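Local coordinates for protein putative xanthine dehydrogenase YAGS fad-binding subunit (Escherichia coli, PDB 5G5G) that probably oxidises aldehydes, serving as the molybdenum-cofactor-binding subunit of a three-chain periplasmic aldehyde oxidase, at residues A348-G353 against V690-L695; G628-G633 against Q670-L675; A437-N442 against S584-H589; G357-E362 against G697-I702. All blocks are in the same frame, centred on the assembly; numbering follows the deposited sequence.

Overall arrangement
The four contacts lie close together, their centres 10 to 14 Å apart, in the part of the chain that holds the molybdenum cofactor. Contacts 1 and 4 bring 348-353 and 357-362 onto 690-695 and 697-702; the two loops of contact 1 lead directly into the two helices that pack in contact 4. Contact 3 and then contact 2 are nested within those long closures and share one mixed sheet, contact 3 joining strands 429-441 and 584-596, contact 2 resting helix 619-638 on strand 669-674. A salt bridge links contact 3 to contact 1, and hydrogen bonds tie contact 4 to contacts 2 and 3, so segments distant in sequence converge at and around the cofactor pocket.

Contact 1 of 4, residues A348-G353 against V690-L695; sequences AMRAPG and VGELGL. With MCN (pterin cytosine dinucleotide), chain Y; MOS (dioxothiomolybdenum(VI) ion), chain Z.
A351 and E692 mark the closest backbone approach, 5.0 Å between their CA atoms, where the irregular loop 348-353 meets 691-695, which takes helical angles without the regular bonds. R350 has the largest share of the contact. Its CG stands anti to the backbone N (chi1 -163°) and the chain runs extended to NE, which carries the guanidinium out to meet G691 O edge-on in its own plane. Two nitrogens grip that one oxygen, R350 NE at 2.7 Å and R350 NH2 at 2.9 Å from G691 O. Over one guanidinium face lies N8' of the pterin, while CD2 of L695 packs 3.3 Å from R350 O. With an alanine here, G691 O would probably lose both donors and the pterin the flat group beside it. E692 OE2 accepts the A351 N-H over 2.9 Å from above the carboxylate plane and lies 2.9 Å from O2 of the dioxothiomolybdenum ion; OE1 is salt-bridged to R440. A carboxylate beside the molybdenum is consistent with the active site of the xanthine oxidase family. The backbone N atoms of V690 and G691 both donate hydrogen bonds to O2A of the cytidine-side phosphate of the cofactor. Around this site, helix 619-638 packs on R350 through Q625, A629 and M632, and strand 584-596 meets L693 through T585 and A587.

Contact 2 of 4, residues G628-G633 against Q670-L675; sequences GAMTMG and QEVIFL
M630 and Q670 are brought together by a bend in one chain and an extended run in the other: M630 turns at its last torsion (chi3 75°), swinging CE toward the strand, whereas Q670 stays straight beyond CG and sends its amide toward the helix. The two side chains slide past each other in opposite directions. M630 CE rests 3.8 Å from Q670 CB, and the same methyl, M630 CE, lies 3.8 Å from the backbone oxygen of E671. Farther along the strand, the sulfur touches a valine methyl, with M630 SD 4.1 Å from V672 CG2. The single hydrogen bond of the contact runs from Q670 NE2 to T631 OG1, 3.2 Å long and nearly straight at 170°, with the hydroxyl oxygen in the amide plane. T631 OG1 is also bonded to I627 O one turn back in its own helix, so the hydroxyl links the helix backbone to the glutamine.

Helix 619-638 connects strand 602-612 to strand 669-674, which lie parallel and adjacent in the sheet, giving a beta-alpha-beta crossover with further short strands in the return connection. The axes of 628-633 and 670-674 approach to 9.8 Å at 129° between their directions. M630 also packs on M607 and A609 of strand 602-612, while V672 meets V626 and I627. R623 NH2 bonds Q670 O, and a chain of another protein packs against T631, M632 and Q670.

Contact 3 of 4, residues A437-N442 against S584-H589; sequences AGFRNN and STFAGH
F439 and F586 form an antiparallel non-hydrogen-bonded pair, their side chains side by side on one face of the sheet. F439 CG stands anti to the backbone N (chi1 175°), which lays the ring alongside F586: F586 CE1 comes to 3.5 Å from F439 CD1, at the edge of the F439 ring, with the ring planes at 64°. F439 CE1 lies 3.5 Å from S584 CB. The hydrogen-bonded pair G438 and A587 is also tight: G438 N lies 2.9 Å from A587 O, and a CB on the glycine would press on A587 CB. Replacing F439 by an alanine would probably open a gap beside the F586 ring and S584 CB, and let that ring shift. At N441 and S584 the backbones stay close, 4.0 Å between CA atoms, but the side chains diverge; the looser side holds the partly exposed R440 and N441. R440 leads away, about 5 Å (nearest atoms) from the dioxothiomolybdenum ion. N441 OD1 still accepts S584 OG, 2.8 Å away in the carbonyl plane. T585 N and T585 OG1 reach R440 O from opposite faces. This double grip fixes the R440 backbone, while E354 and E692 hold its guanidinium beside the cofactor.

Contact 4 of 4, residues G357-E362 against G697-I702; sequences GLMALE and GVSAAI
G697 opens the second segment against L358, whose CD1 lies 3.8 Å from G697 N. The glycine is the N-cap of helix 698-710, and its phi is positive (89°), a backbone shape in which a CB would collide with the preceding carbonyl oxygen. V698 then turns away from the other helix, and S699 makes the next touch. Its CB sits 3.6 Å from M359 CG, and M359, bent at its last torsion (chi3 83°), curls back so that CE lies 4.0 Å from the same S699 CB. The hydroxyl of S699 is engaged elsewhere, on G633 O. A700 follows at the closest backbone approach, 4.8 Å between its CA and that of M359. Its single methyl fits into the surface of the opposing helix: A700 CB is 3.6 Å from L358 O and 3.5 Å from E362 CB. Beyond CB, E362 bends away from the interface, its carboxylate held by R380 and A437 N on OE1 and by Y327 OH on OE2. No hydrogen bond joins the two segments. This is close packing of two near-parallel helices, those that follow the two cofactor-binding loops; the small residues G697, S699 and A700 are consistent with the 7.9 Å approach of the short axes, at 35°. Past A700, A701 meets H589 and V591 of strand 584-596, I702 packs on A637 and L638 of helix 619-638, and elsewhere on helix 354-372, A360 and L361 lie against strand 285-293.

Contact 1 of 4, residues A348-G353 against V690-L695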
loop_
_atom_site.group_PDB
_atom_site.type_symbol
_atom_site.label_atom_id
_atom_site.label_comp_id
_atom_site.label_asym_id
_atom_site.label_seq_id
_atom_site.Cartn_x
_atom_site.Cartn_y
_atom_site.Cartn_z
ATOM N N ALA C 348 -4.339 -13.667 8.118
ATOM C CA ALA C 348 -4.811 -12.407 8.674
ATOM C C ALA C 348 -4.431 -11.174 7.890
ATOM O O ALA C 348 -3.259 -10.948 7.526
ATOM C CB ALA C 348 -4.313 -12.227 10.089
ATOM N N MET C 349 -5.429 -10.342 7.705
ATOM C CA MET C 349 -5.258 -8.973 7.312
ATOM C C MET C 349 -6.274 -8.160 8.118
ATOM O O MET C 349 -7.355 -8.680 8.437
ATOM C CB MET C 349 -5.458 -8.793 5.828
ATOM C CG MET C 349 -5.304 -7.367 5.343
ATOM S SD MET C 349 -5.224 -7.306 3.514
ATOM C CE MET C 349 -5.519 -5.594 3.122
ATOM N N ARG C 350 -5.860 -6.949 8.448
ATOM C CA ARG C 350 -6.608 -5.998 9.338
ATOM C C ARG C 350 -8.095 -6.335 9.443
ATOM O O ARG C 350 -8.820 -6.242 8.456
ATOM C CB ARG C 350 -6.395 -4.588 8.841
ATOM C CG ARG C 350 -6.761 -3.513 9.887
ATOM C CD ARG C 350 -6.355 -2.176 9.324
ATOM N NE ARG C 350 -6.401 -1.126 10.328
ATOM C CZ ARG C 350 -5.806 0.072 10.241
ATOM N NH1 ARG C 350 -5.163 0.421 9.152
ATOM N NH2 ARG C 350 -5.907 0.946 11.236
ATOM N N ALA C 351 -8.513 -6.721 10.640
ATOM C CA ALA C 351 -9.899 -7.185 10.948
ATOM C C ALA C 351 -10.257 -8.432 10.132
ATOM O O ALA C 351 -11.258 -8.473 9.398
ATOM C CB ALA C 351 -10.930 -6.072 10.757
ATOM N N PRO C 352 -9.505 -9.511 10.333
ATOM C CA PRO C 352 -9.831 -10.751 9.652
ATOM C C PRO C 352 -11.246 -11.175 10.018
ATOM O O PRO C 352 -11.643 -11.082 11.202
ATOM C CB PRO C 352 -8.828 -11.773 10.209
ATOM C CG PRO C 352 -8.134 -11.088 11.313
ATOM C CD PRO C 352 -8.335 -9.638 11.216
ATOM N N GLY C 353 -11.973 -11.555 8.986
ATOM C CA GLY C 353 -13.354 -11.973 9.143
ATOM C C GLY C 353 -14.315 -10.803 9.140
ATOM O O GLY C 353 -15.199 -10.738 8.272
ATOM N N VAL C 690 -9.059 -0.341 18.942
ATOM C CA VAL C 690 -9.577 0.510 17.844
ATOM C C VAL C 690 -9.001 0.290 16.460
ATOM O O VAL C 690 -9.627 0.643 15.450
ATOM C CB VAL C 690 -9.474 1.992 18.204
ATOM C CG1 VAL C 690 -8.072 2.543 17.967
ATOM C CG2 VAL C 690 -10.576 2.810 17.507
ATOM N N GLY C 691 -7.787 -0.206 16.418
ATOM C CA GLY C 691 -7.039 -0.310 15.157
ATOM C C GLY C 691 -7.647 -1.174 14.056
ATOM O O GLY C 691 -7.359 -0.918 12.880
ATOM N N GLU C 692 -8.459 -2.167 14.445
ATOM C CA GLU C 692 -9.214 -2.986 13.500
ATOM C C GLU C 692 -10.638 -2.502 13.314
ATOM O O GLU C 692 -11.138 -2.467 12.186
ATOM C CB GLU C 692 -9.131 -4.457 13.886
ATOM C CG GLU C 692 -7.718 -5.055 13.844
ATOM C CD GLU C 692 -7.726 -6.554 14.140
ATOM O OE1 GLU C 692 -8.176 -6.971 15.223
ATOM O OE2 GLU C 692 -7.296 -7.296 13.222
ATOM N N LEU C 693 -11.267 -2.084 14.412
ATOM C CA LEU C 693 -12.612 -1.501 14.403
ATOM C C LEU C 693 -12.737 -0.429 13.320
ATOM O O LEU C 693 -13.724 -0.365 12.597
ATOM C CB LEU C 693 -12.935 -0.903 15.774
ATOM C CG LEU C 693 -14.247 -0.100 15.773
ATOM C CD1 LEU C 693 -15.470 -0.994 15.554
ATOM C CD2 LEU C 693 -14.317 0.670 17.090
ATOM N N GLY C 694 -11.697 0.387 13.188
ATOM C CA GLY C 694 -11.752 1.506 12.277
ATOM C C GLY C 694 -12.061 1.133 10.878
ATOM O O GLY C 694 -12.585 1.967 10.126
ATOM N N LEU C 695 -11.606 -0.052 10.461
ATOM C CA LEU C 695 -11.867 -0.551 9.111
ATOM C C LEU C 695 -13.274 -1.157 8.891
ATOM O O LEU C 695 -13.796 -1.184 7.796
ATOM C CB LEU C 695 -10.813 -1.616 8.774
ATOM C CG LEU C 695 -10.870 -2.289 7.431
ATOM C CD1 LEU C 695 -10.754 -1.265 6.326
ATOM C CD2 LEU C 695 -9.755 -3.311 7.265
HETATM N N1 MCN Y . -5.506 3.490 20.891
HETATM C C2 MCN Y . -5.754 4.581 21.840
HETATM N N3 MCN Y . -6.842 4.019 22.753
HETATM C C4 MCN Y . -7.568 2.913 22.726
HETATM C C5 MCN Y . -7.039 1.913 21.736
HETATM C C6 MCN Y . -6.134 2.267 20.872
HETATM O O2 MCN Y . -5.268 5.582 21.938
HETATM N N4 MCN Y . -8.557 2.575 23.474
HETATM C "C1'" MCN Y . -4.628 3.919 19.814
HETATM C C2D MCN Y . -3.123 3.975 20.275
HETATM O "O2'" MCN Y . -2.413 4.920 19.477
HETATM C "C3'" MCN Y . -2.755 2.615 19.962
HETATM C C4D MCN Y . -3.410 2.137 18.588
HETATM O O4D MCN Y . -4.664 2.960 18.749
HETATM O "O3'" MCN Y . -1.325 2.287 19.831
HETATM C "C5'" MCN Y . -3.820 0.814 18.307
HETATM O "O5'" MCN Y . -4.137 0.062 19.455
HETATM P PA MCN Y . -4.964 -1.237 19.281
HETATM O O1A MCN Y . -4.867 -1.998 20.602
HETATM O O2A MCN Y . -6.285 -0.931 18.667
HETATM O O3A MCN Y . -4.103 -2.109 18.124
HETATM P PB MCN Y . -2.844 -3.005 18.458
HETATM O O1B MCN Y . -3.267 -4.364 18.814
HETATM O O2B MCN Y . -1.925 -2.259 19.369
HETATM O O3B MCN Y . -2.154 -2.939 17.047
HETATM C C10 MCN Y . -2.574 -3.900 15.987
HETATM C "C9'" MCN Y . -3.487 -3.312 14.970
HETATM C "C8'" MCN Y . -3.945 -4.532 14.000
HETATM S "S8'" MCN Y . -4.394 -6.014 14.640
HETATM C "C7'" MCN Y . -3.752 -4.343 12.788
HETATM S "S7'" MCN Y . -4.003 -5.638 11.581
HETATM C "C6'" MCN Y . -3.525 -2.930 12.167
HETATM C C7 MCN Y . -3.753 -1.899 13.373
HETATM O "O9'" MCN Y . -2.978 -2.188 14.464
HETATM N "N5'" MCN Y . -2.004 -2.940 11.842
HETATM C C4A MCN Y . -1.325 -1.629 11.589
HETATM N "N8'" MCN Y . -3.298 -0.577 12.893
HETATM C C4B MCN Y . -2.109 -0.453 12.265
HETATM N "N1'" MCN Y . -1.643 0.830 11.975
HETATM C "C2'" MCN Y . -0.333 1.076 11.550
HETATM N "N2'" MCN Y . 0.087 2.215 11.273
HETATM N "N3'" MCN Y . 0.285 0.001 10.973
HETATM C "C4'" MCN Y . 0.032 -1.356 11.090
HETATM O "O4'" MCN Y . 0.579 -2.392 10.665
HETATM MO MO MOS Z . -4.150 -7.536 12.885
HETATM S S MOS Z . -4.937 -8.866 11.158
HETATM O O1 MOS Z . -2.461 -8.120 12.817
HETATM O O2 MOS Z . -5.114 -9.031 13.992
#

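Contact 2 of 4, residues G628-G633 against Q670-L675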
loop_
_atom_site.group_PDB
_atom_site.type_symbol
_atom_site.label_atom_id
_atom_site.label_comp_id
_atom_site.label_asym_id
_atom_site.label_seq_id
_atom_site.Cartn_x
_atom_site.Cartn_y
_atom_site.Cartn_z
ATOM N N GLY C 628 -6.619 6.101 9.010
ATOM C CA GLY C 628 -5.801 5.142 8.295
ATOM C C GLY C 628 -6.658 3.967 7.860
ATOM O O GLY C 628 -6.551 3.427 6.716
ATOM N N ALA C 629 -7.507 3.511 8.785
ATOM C CA ALA C 629 -8.410 2.433 8.477
ATOM C C ALA C 629 -9.489 2.837 7.467
ATOM O O ALA C 629 -9.884 1.997 6.622
ATOM C CB ALA C 629 -9.026 1.913 9.751
ATOM N N MET C 630 -9.987 4.059 7.590
ATOM C CA MET C 630 -10.908 4.646 6.588
ATOM C C MET C 630 -10.292 4.599 5.169
ATOM O O MET C 630 -10.948 4.166 4.210
ATOM C CB MET C 630 -11.334 6.061 6.943
ATOM C CG MET C 630 -12.270 6.085 8.182
ATOM S SD MET C 630 -12.251 7.668 9.082
ATOM C CE MET C 630 -13.193 8.658 7.983
ATOM N N THR C 631 -9.019 4.981 5.071
ATOM C CA THR C 631 -8.299 4.906 3.826
ATOM C C THR C 631 -8.155 3.488 3.302
ATOM O O THR C 631 -8.421 3.228 2.117
ATOM C CB THR C 631 -6.930 5.602 4.029
ATOM O OG1 THR C 631 -7.193 6.959 4.474
ATOM C CG2 THR C 631 -6.162 5.561 2.734
ATOM N N MET C 632 -7.814 2.537 4.173
ATOM C CA MET C 632 -7.693 1.145 3.747
ATOM C C MET C 632 -9.058 0.558 3.320
ATOM O O MET C 632 -9.142 -0.229 2.365
ATOM C CB MET C 632 -7.048 0.346 4.883
ATOM C CG MET C 632 -6.658 -1.035 4.511
ATOM S SD MET C 632 -5.569 -1.708 5.824
ATOM C CE MET C 632 -4.013 -0.971 5.466
ATOM N N GLY C 633 -10.122 1.011 3.965
ATOM C CA GLY C 633 -11.468 0.658 3.553
ATOM C C GLY C 633 -11.884 1.257 2.220
ATOM O O GLY C 633 -12.662 0.651 1.459
ATOM N N GLN C 670 -11.716 13.632 6.108
ATOM C CA GLN C 670 -11.959 12.473 7.014
ATOM C C GLN C 670 -12.089 12.945 8.476
ATOM O O GLN C 670 -11.126 13.471 9.057
ATOM C CB GLN C 670 -10.857 11.458 6.895
ATOM C CG GLN C 670 -10.769 10.814 5.526
ATOM C CD GLN C 670 -9.537 9.907 5.379
ATOM O OE1 GLN C 670 -8.433 10.190 5.900
ATOM N NE2 GLN C 670 -9.716 8.838 4.652
ATOM N N GLU C 671 -13.269 12.755 9.053
ATOM C CA GLU C 671 -13.556 13.161 10.442
ATOM C C GLU C 671 -13.793 11.941 11.312
ATOM O O GLU C 671 -14.322 10.942 10.866
ATOM C CB GLU C 671 -14.753 14.079 10.517
ATOM C CG GLU C 671 -14.536 15.395 9.777
ATOM C CD GLU C 671 -13.477 16.284 10.444
ATOM O OE1 GLU C 671 -13.376 16.250 11.712
ATOM O OE2 GLU C 671 -12.728 16.991 9.686
ATOM N N VAL C 672 -13.326 12.020 12.543
ATOM C CA VAL C 672 -13.469 10.943 13.505
ATOM C C VAL C 672 -14.004 11.519 14.823
ATOM O O VAL C 672 -13.504 12.545 15.278
ATOM C CB VAL C 672 -12.143 10.229 13.784
ATOM C CG1 VAL C 672 -12.354 9.087 14.785
ATOM C CG2 VAL C 672 -11.489 9.662 12.524
ATOM N N ILE C 673 -14.970 10.831 15.451
ATOM C CA ILE C 673 -15.454 11.221 16.801
ATOM C C ILE C 673 -15.353 9.962 17.640
ATOM O O ILE C 673 -15.855 8.914 17.213
ATOM C CB ILE C 673 -16.903 11.693 16.772
ATOM C CG1 ILE C 673 -17.018 13.028 15.992
ATOM C CG2 ILE C 673 -17.471 11.866 18.191
ATOM C CD1 ILE C 673 -18.427 13.471 15.735
ATOM N N PHE C 674 -14.749 10.082 18.816
ATOM C CA PHE C 674 -14.732 8.995 19.781
ATOM C C PHE C 674 -15.724 9.271 20.866
ATOM O O PHE C 674 -15.619 10.280 21.542
ATOM C CB PHE C 674 -13.358 8.803 20.390
ATOM C CG PHE C 674 -12.327 8.364 19.381
ATOM C CD1 PHE C 674 -12.372 7.066 18.874
ATOM C CD2 PHE C 674 -11.335 9.216 19.003
ATOM C CE1 PHE C 674 -11.422 6.624 17.938
ATOM C CE2 PHE C 674 -10.394 8.791 18.066
ATOM C CZ PHE C 674 -10.463 7.514 17.530
ATOM N N LEU C 675 -16.693 8.388 21.035
ATOM C CA LEU C 675 -17.541 8.455 22.210
ATOM C C LEU C 675 -16.738 8.048 23.433
ATOM O O LEU C 675 -15.813 7.216 23.342
ATOM C CB LEU C 675 -18.742 7.491 22.047
ATOM C CG LEU C 675 -19.672 7.826 20.875
ATOM C CD1 LEU C 675 -20.937 6.958 20.904
ATOM C CD2 LEU C 675 -20.093 9.264 20.850
#

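Contact 3 of 4, residues A437-N442 against S584-H589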
loop_
_atom_site.group_PDB
_atom_site.type_symbol
_atom_site.label_atom_id
_atom_site.label_comp_id
_atom_site.label_asym_id
_atom_site.label_seq_id
_atom_site.Cartn_x
_atom_site.Cartn_y
_atom_site.Cartn_z
ATOM N N ALA C 437 -22.597 0.077 9.809
ATOM C CA ALA C 437 -22.088 -0.195 11.135
ATOM C C ALA C 437 -20.744 -0.915 11.053
ATOM O O ALA C 437 -20.496 -1.693 10.130
ATOM C CB ALA C 437 -23.053 -1.064 11.896
ATOM N N GLY C 438 -19.910 -0.641 12.052
ATOM C CA GLY C 438 -18.739 -1.403 12.359
ATOM C C GLY C 438 -18.847 -2.110 13.702
ATOM O O GLY C 438 -19.535 -1.669 14.604
ATOM N N PHE C 439 -18.137 -3.215 13.813
ATOM C CA PHE C 439 -18.182 -4.119 14.939
ATOM C C PHE C 439 -16.879 -4.876 14.960
ATOM O O PHE C 439 -16.454 -5.398 13.920
ATOM C CB PHE C 439 -19.329 -5.106 14.755
ATOM C CG PHE C 439 -19.388 -6.181 15.822
ATOM C CD1 PHE C 439 -19.990 -5.896 17.029
ATOM C CD2 PHE C 439 -18.706 -7.406 15.661
ATOM C CE1 PHE C 439 -20.017 -6.851 18.052
ATOM C CE2 PHE C 439 -18.676 -8.358 16.689
ATOM C CZ PHE C 439 -19.353 -8.059 17.876
ATOM N N ARG C 440 -16.296 -5.020 16.147
ATOM C CA ARG C 440 -15.062 -5.828 16.332
ATOM C C ARG C 440 -14.941 -6.170 17.786
ATOM O O ARG C 440 -15.109 -5.296 18.639
ATOM C CB ARG C 440 -13.842 -5.061 15.857
ATOM C CG ARG C 440 -12.536 -5.841 15.847
ATOM C CD ARG C 440 -12.470 -6.939 14.797
ATOM N NE ARG C 440 -11.196 -7.622 14.905
ATOM C CZ ARG C 440 -10.856 -8.746 14.276
ATOM N NH1 ARG C 440 -11.726 -9.381 13.485
ATOM N NH2 ARG C 440 -9.634 -9.253 14.435
ATOM N N ASN C 441 -14.706 -7.431 18.089
ATOM C CA ASN C 441 -14.581 -7.832 19.467
ATOM C C ASN C 441 -13.346 -7.209 20.180
ATOM O O ASN C 441 -12.377 -6.777 19.529
ATOM C CB ASN C 441 -14.585 -9.351 19.588
ATOM C CG ASN C 441 -15.977 -9.946 19.384
ATOM O OD1 ASN C 441 -16.976 -9.345 19.759
ATOM N ND2 ASN C 441 -16.040 -11.136 18.831
ATOM N N ASN C 442 -13.439 -7.175 21.503
ATOM C CA ASN C 442 -12.339 -6.773 22.340
ATOM C C ASN C 442 -11.777 -8.029 22.979
ATOM O O ASN C 442 -12.502 -8.734 23.653
ATOM C CB ASN C 442 -12.797 -5.810 23.415
ATOM C CG ASN C 442 -11.674 -5.348 24.284
ATOM O OD1 ASN C 442 -10.746 -4.740 23.795
ATOM N ND2 ASN C 442 -11.750 -5.633 25.584
ATOM N N SER C 584 -17.069 -5.894 23.162
ATOM C CA SER C 584 -16.902 -5.547 21.751
ATOM C C SER C 584 -16.746 -4.032 21.625
ATOM O O SER C 584 -16.845 -3.264 22.626
ATOM C CB SER C 584 -18.143 -6.022 20.928
ATOM O OG SER C 584 -18.430 -7.415 21.168
ATOM N N THR C 585 -16.467 -3.654 20.394
ATOM C CA THR C 585 -16.329 -2.281 19.954
ATOM C C THR C 585 -17.197 -2.031 18.745
ATOM O O THR C 585 -17.472 -2.946 17.972
ATOM C CB THR C 585 -14.839 -1.945 19.665
ATOM O OG1 THR C 585 -14.377 -2.649 18.509
ATOM C CG2 THR C 585 -13.994 -2.267 20.885
ATOM N N PHE C 586 -17.650 -0.778 18.604
ATOM C CA PHE C 586 -18.686 -0.407 17.641
ATOM C C PHE C 586 -18.323 0.881 16.923
ATOM O O PHE C 586 -17.612 1.745 17.469
ATOM C CB PHE C 586 -20.039 -0.222 18.383
ATOM C CG PHE C 586 -20.462 -1.451 19.140
ATOM C CD1 PHE C 586 -21.175 -2.440 18.523
ATOM C CD2 PHE C 586 -20.092 -1.615 20.454
ATOM C CE1 PHE C 586 -21.537 -3.601 19.192
ATOM C CE2 PHE C 586 -20.424 -2.771 21.140
ATOM C CZ PHE C 586 -21.175 -3.759 20.486
ATOM N N ALA C 587 -18.850 1.032 15.719
ATOM C CA ALA C 587 -18.714 2.265 14.949
ATOM C C ALA C 587 -19.901 2.525 14.060
ATOM O O ALA C 587 -20.633 1.606 13.688
ATOM C CB ALA C 587 -17.448 2.226 14.071
ATOM N N GLY C 588 -20.036 3.779 13.665
ATOM C CA GLY C 588 -20.949 4.182 12.624
ATOM C C GLY C 588 -20.147 4.958 11.587
ATOM O O GLY C 588 -19.439 5.916 11.922
ATOM N N HIS C 589 -20.196 4.485 10.349
ATOM C CA HIS C 589 -19.491 5.060 9.225
ATOM C C HIS C 589 -20.433 5.702 8.254
ATOM O O HIS C 589 -21.395 5.041 7.807
ATOM C CB HIS C 589 -18.737 3.972 8.478
ATOM C CG HIS C 589 -17.578 3.426 9.233
ATOM N ND1 HIS C 589 -16.442 4.166 9.483
ATOM C CD2 HIS C 589 -17.404 2.244 9.854
ATOM C CE1 HIS C 589 -15.598 3.439 10.183
ATOM N NE2 HIS C 589 -16.160 2.273 10.431
#

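Contact 4 of 4, residues G357-E362 against G697-I702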
loop_
_atom_site.group_PDB
_atom_site.type_symbol
_atom_site.label_atom_id
_atom_site.label_comp_id
_atom_site.label_asym_id
_atom_site.label_seq_id
_atom_site.Cartn_x
_atom_site.Cartn_y
_atom_site.Cartn_z
ATOM N N GLY C 357 -16.833 -9.726 6.178
ATOM C CA GLY C 357 -18.186 -10.050 6.634
ATOM C C GLY C 357 -19.092 -8.847 6.619
ATOM O O GLY C 357 -20.239 -8.937 6.179
ATOM N N LEU C 358 -18.612 -7.723 7.155
ATOM C CA LEU C 358 -19.385 -6.467 7.117
ATOM C C LEU C 358 -19.468 -5.889 5.734
ATOM O O LEU C 358 -20.446 -5.204 5.425
ATOM C CB LEU C 358 -18.788 -5.432 8.096
ATOM C CG LEU C 358 -18.937 -5.858 9.564
ATOM C CD1 LEU C 358 -17.959 -5.070 10.422
ATOM C CD2 LEU C 358 -20.355 -5.586 10.041
ATOM N N MET C 359 -18.475 -6.159 4.882
ATOM C CA MET C 359 -18.590 -5.719 3.468
ATOM C C MET C 359 -19.863 -6.319 2.810
ATOM O O MET C 359 -20.502 -5.647 2.006
ATOM C CB MET C 359 -17.369 -6.093 2.661
ATOM C CG MET C 359 -16.185 -5.170 2.898
ATOM S SD MET C 359 -14.601 -5.755 2.295
ATOM C CE MET C 359 -14.711 -5.266 0.589
ATOM N N ALA C 360 -20.222 -7.525 3.214
ATOM C CA ALA C 360 -21.470 -8.176 2.799
ATOM C C ALA C 360 -22.677 -7.784 3.676
ATOM O O ALA C 360 -23.694 -7.343 3.130
ATOM C CB ALA C 360 -21.296 -9.675 2.768
ATOM N N LEU C 361 -22.602 -8.025 4.992
ATOM C CA LEU C 361 -23.738 -7.831 5.843
ATOM C C LEU C 361 -24.319 -6.418 5.762
ATOM O O LEU C 361 -25.562 -6.245 5.753
ATOM C CB LEU C 361 -23.399 -8.184 7.321
ATOM C CG LEU C 361 -24.443 -7.876 8.369
ATOM C CD1 LEU C 361 -25.682 -8.747 8.085
ATOM C CD2 LEU C 361 -23.869 -8.180 9.736
ATOM N N GLU C 362 -23.442 -5.413 5.722
ATOM C CA GLU C 362 -23.887 -4.010 5.778
ATOM C C GLU C 362 -24.475 -3.495 4.457
ATOM O O GLU C 362 -25.266 -2.560 4.465
ATOM C CB GLU C 362 -22.746 -3.120 6.310
ATOM C CG GLU C 362 -22.401 -3.486 7.739
ATOM C CD GLU C 362 -23.570 -3.252 8.706
ATOM O OE1 GLU C 362 -24.051 -2.094 8.772
ATOM O OE2 GLU C 362 -24.003 -4.225 9.427
ATOM N N GLY C 697 -16.875 -2.064 8.446
ATOM C CA GLY C 697 -17.992 -1.306 7.917
ATOM C C GLY C 697 -17.695 -0.196 6.910
ATOM O O GLY C 697 -18.601 0.275 6.229
ATOM N N VAL C 698 -16.435 0.199 6.759
ATOM C CA VAL C 698 -16.116 1.329 5.902
ATOM C C VAL C 698 -16.492 1.051 4.440
ATOM O O VAL C 698 -17.125 1.881 3.773
ATOM C CB VAL C 698 -14.600 1.707 5.964
ATOM C CG1 VAL C 698 -14.233 2.717 4.887
ATOM C CG2 VAL C 698 -14.251 2.272 7.366
ATOM N N SER C 699 -16.069 -0.095 3.943
ATOM C CA SER C 699 -16.245 -0.385 2.526
ATOM C C SER C 699 -17.735 -0.469 2.174
ATOM O O SER C 699 -18.153 -0.037 1.102
ATOM C CB SER C 699 -15.539 -1.700 2.154
ATOM O OG SER C 699 -14.156 -1.548 2.397
ATOM N N ALA C 700 -18.524 -1.058 3.068
ATOM C CA ALA C 700 -19.953 -1.124 2.764
ATOM C C ALA C 700 -20.605 0.249 2.823
ATOM O O ALA C 700 -21.550 0.521 2.083
ATOM C CB ALA C 700 -20.687 -2.036 3.707
ATOM N N ALA C 701 -20.174 1.114 3.740
ATOM C CA ALA C 701 -20.713 2.484 3.725
ATOM C C ALA C 701 -20.436 3.154 2.380
ATOM O O ALA C 701 -21.325 3.757 1.828
ATOM C CB ALA C 701 -20.163 3.320 4.844
ATOM N N ILE C 702 -19.243 2.938 1.795
ATOM C CA ILE C 702 -18.976 3.438 0.451
ATOM C C ILE C 702 -19.880 2.787 -0.627
ATOM O O ILE C 702 -20.432 3.467 -1.496
ATOM C CB ILE C 702 -17.482 3.254 0.133
ATOM C CG1 ILE C 702 -16.668 4.100 1.133
ATOM C CG2 ILE C 702 -17.159 3.608 -1.334
ATOM C CD1 ILE C 702 -15.190 3.743 1.087
#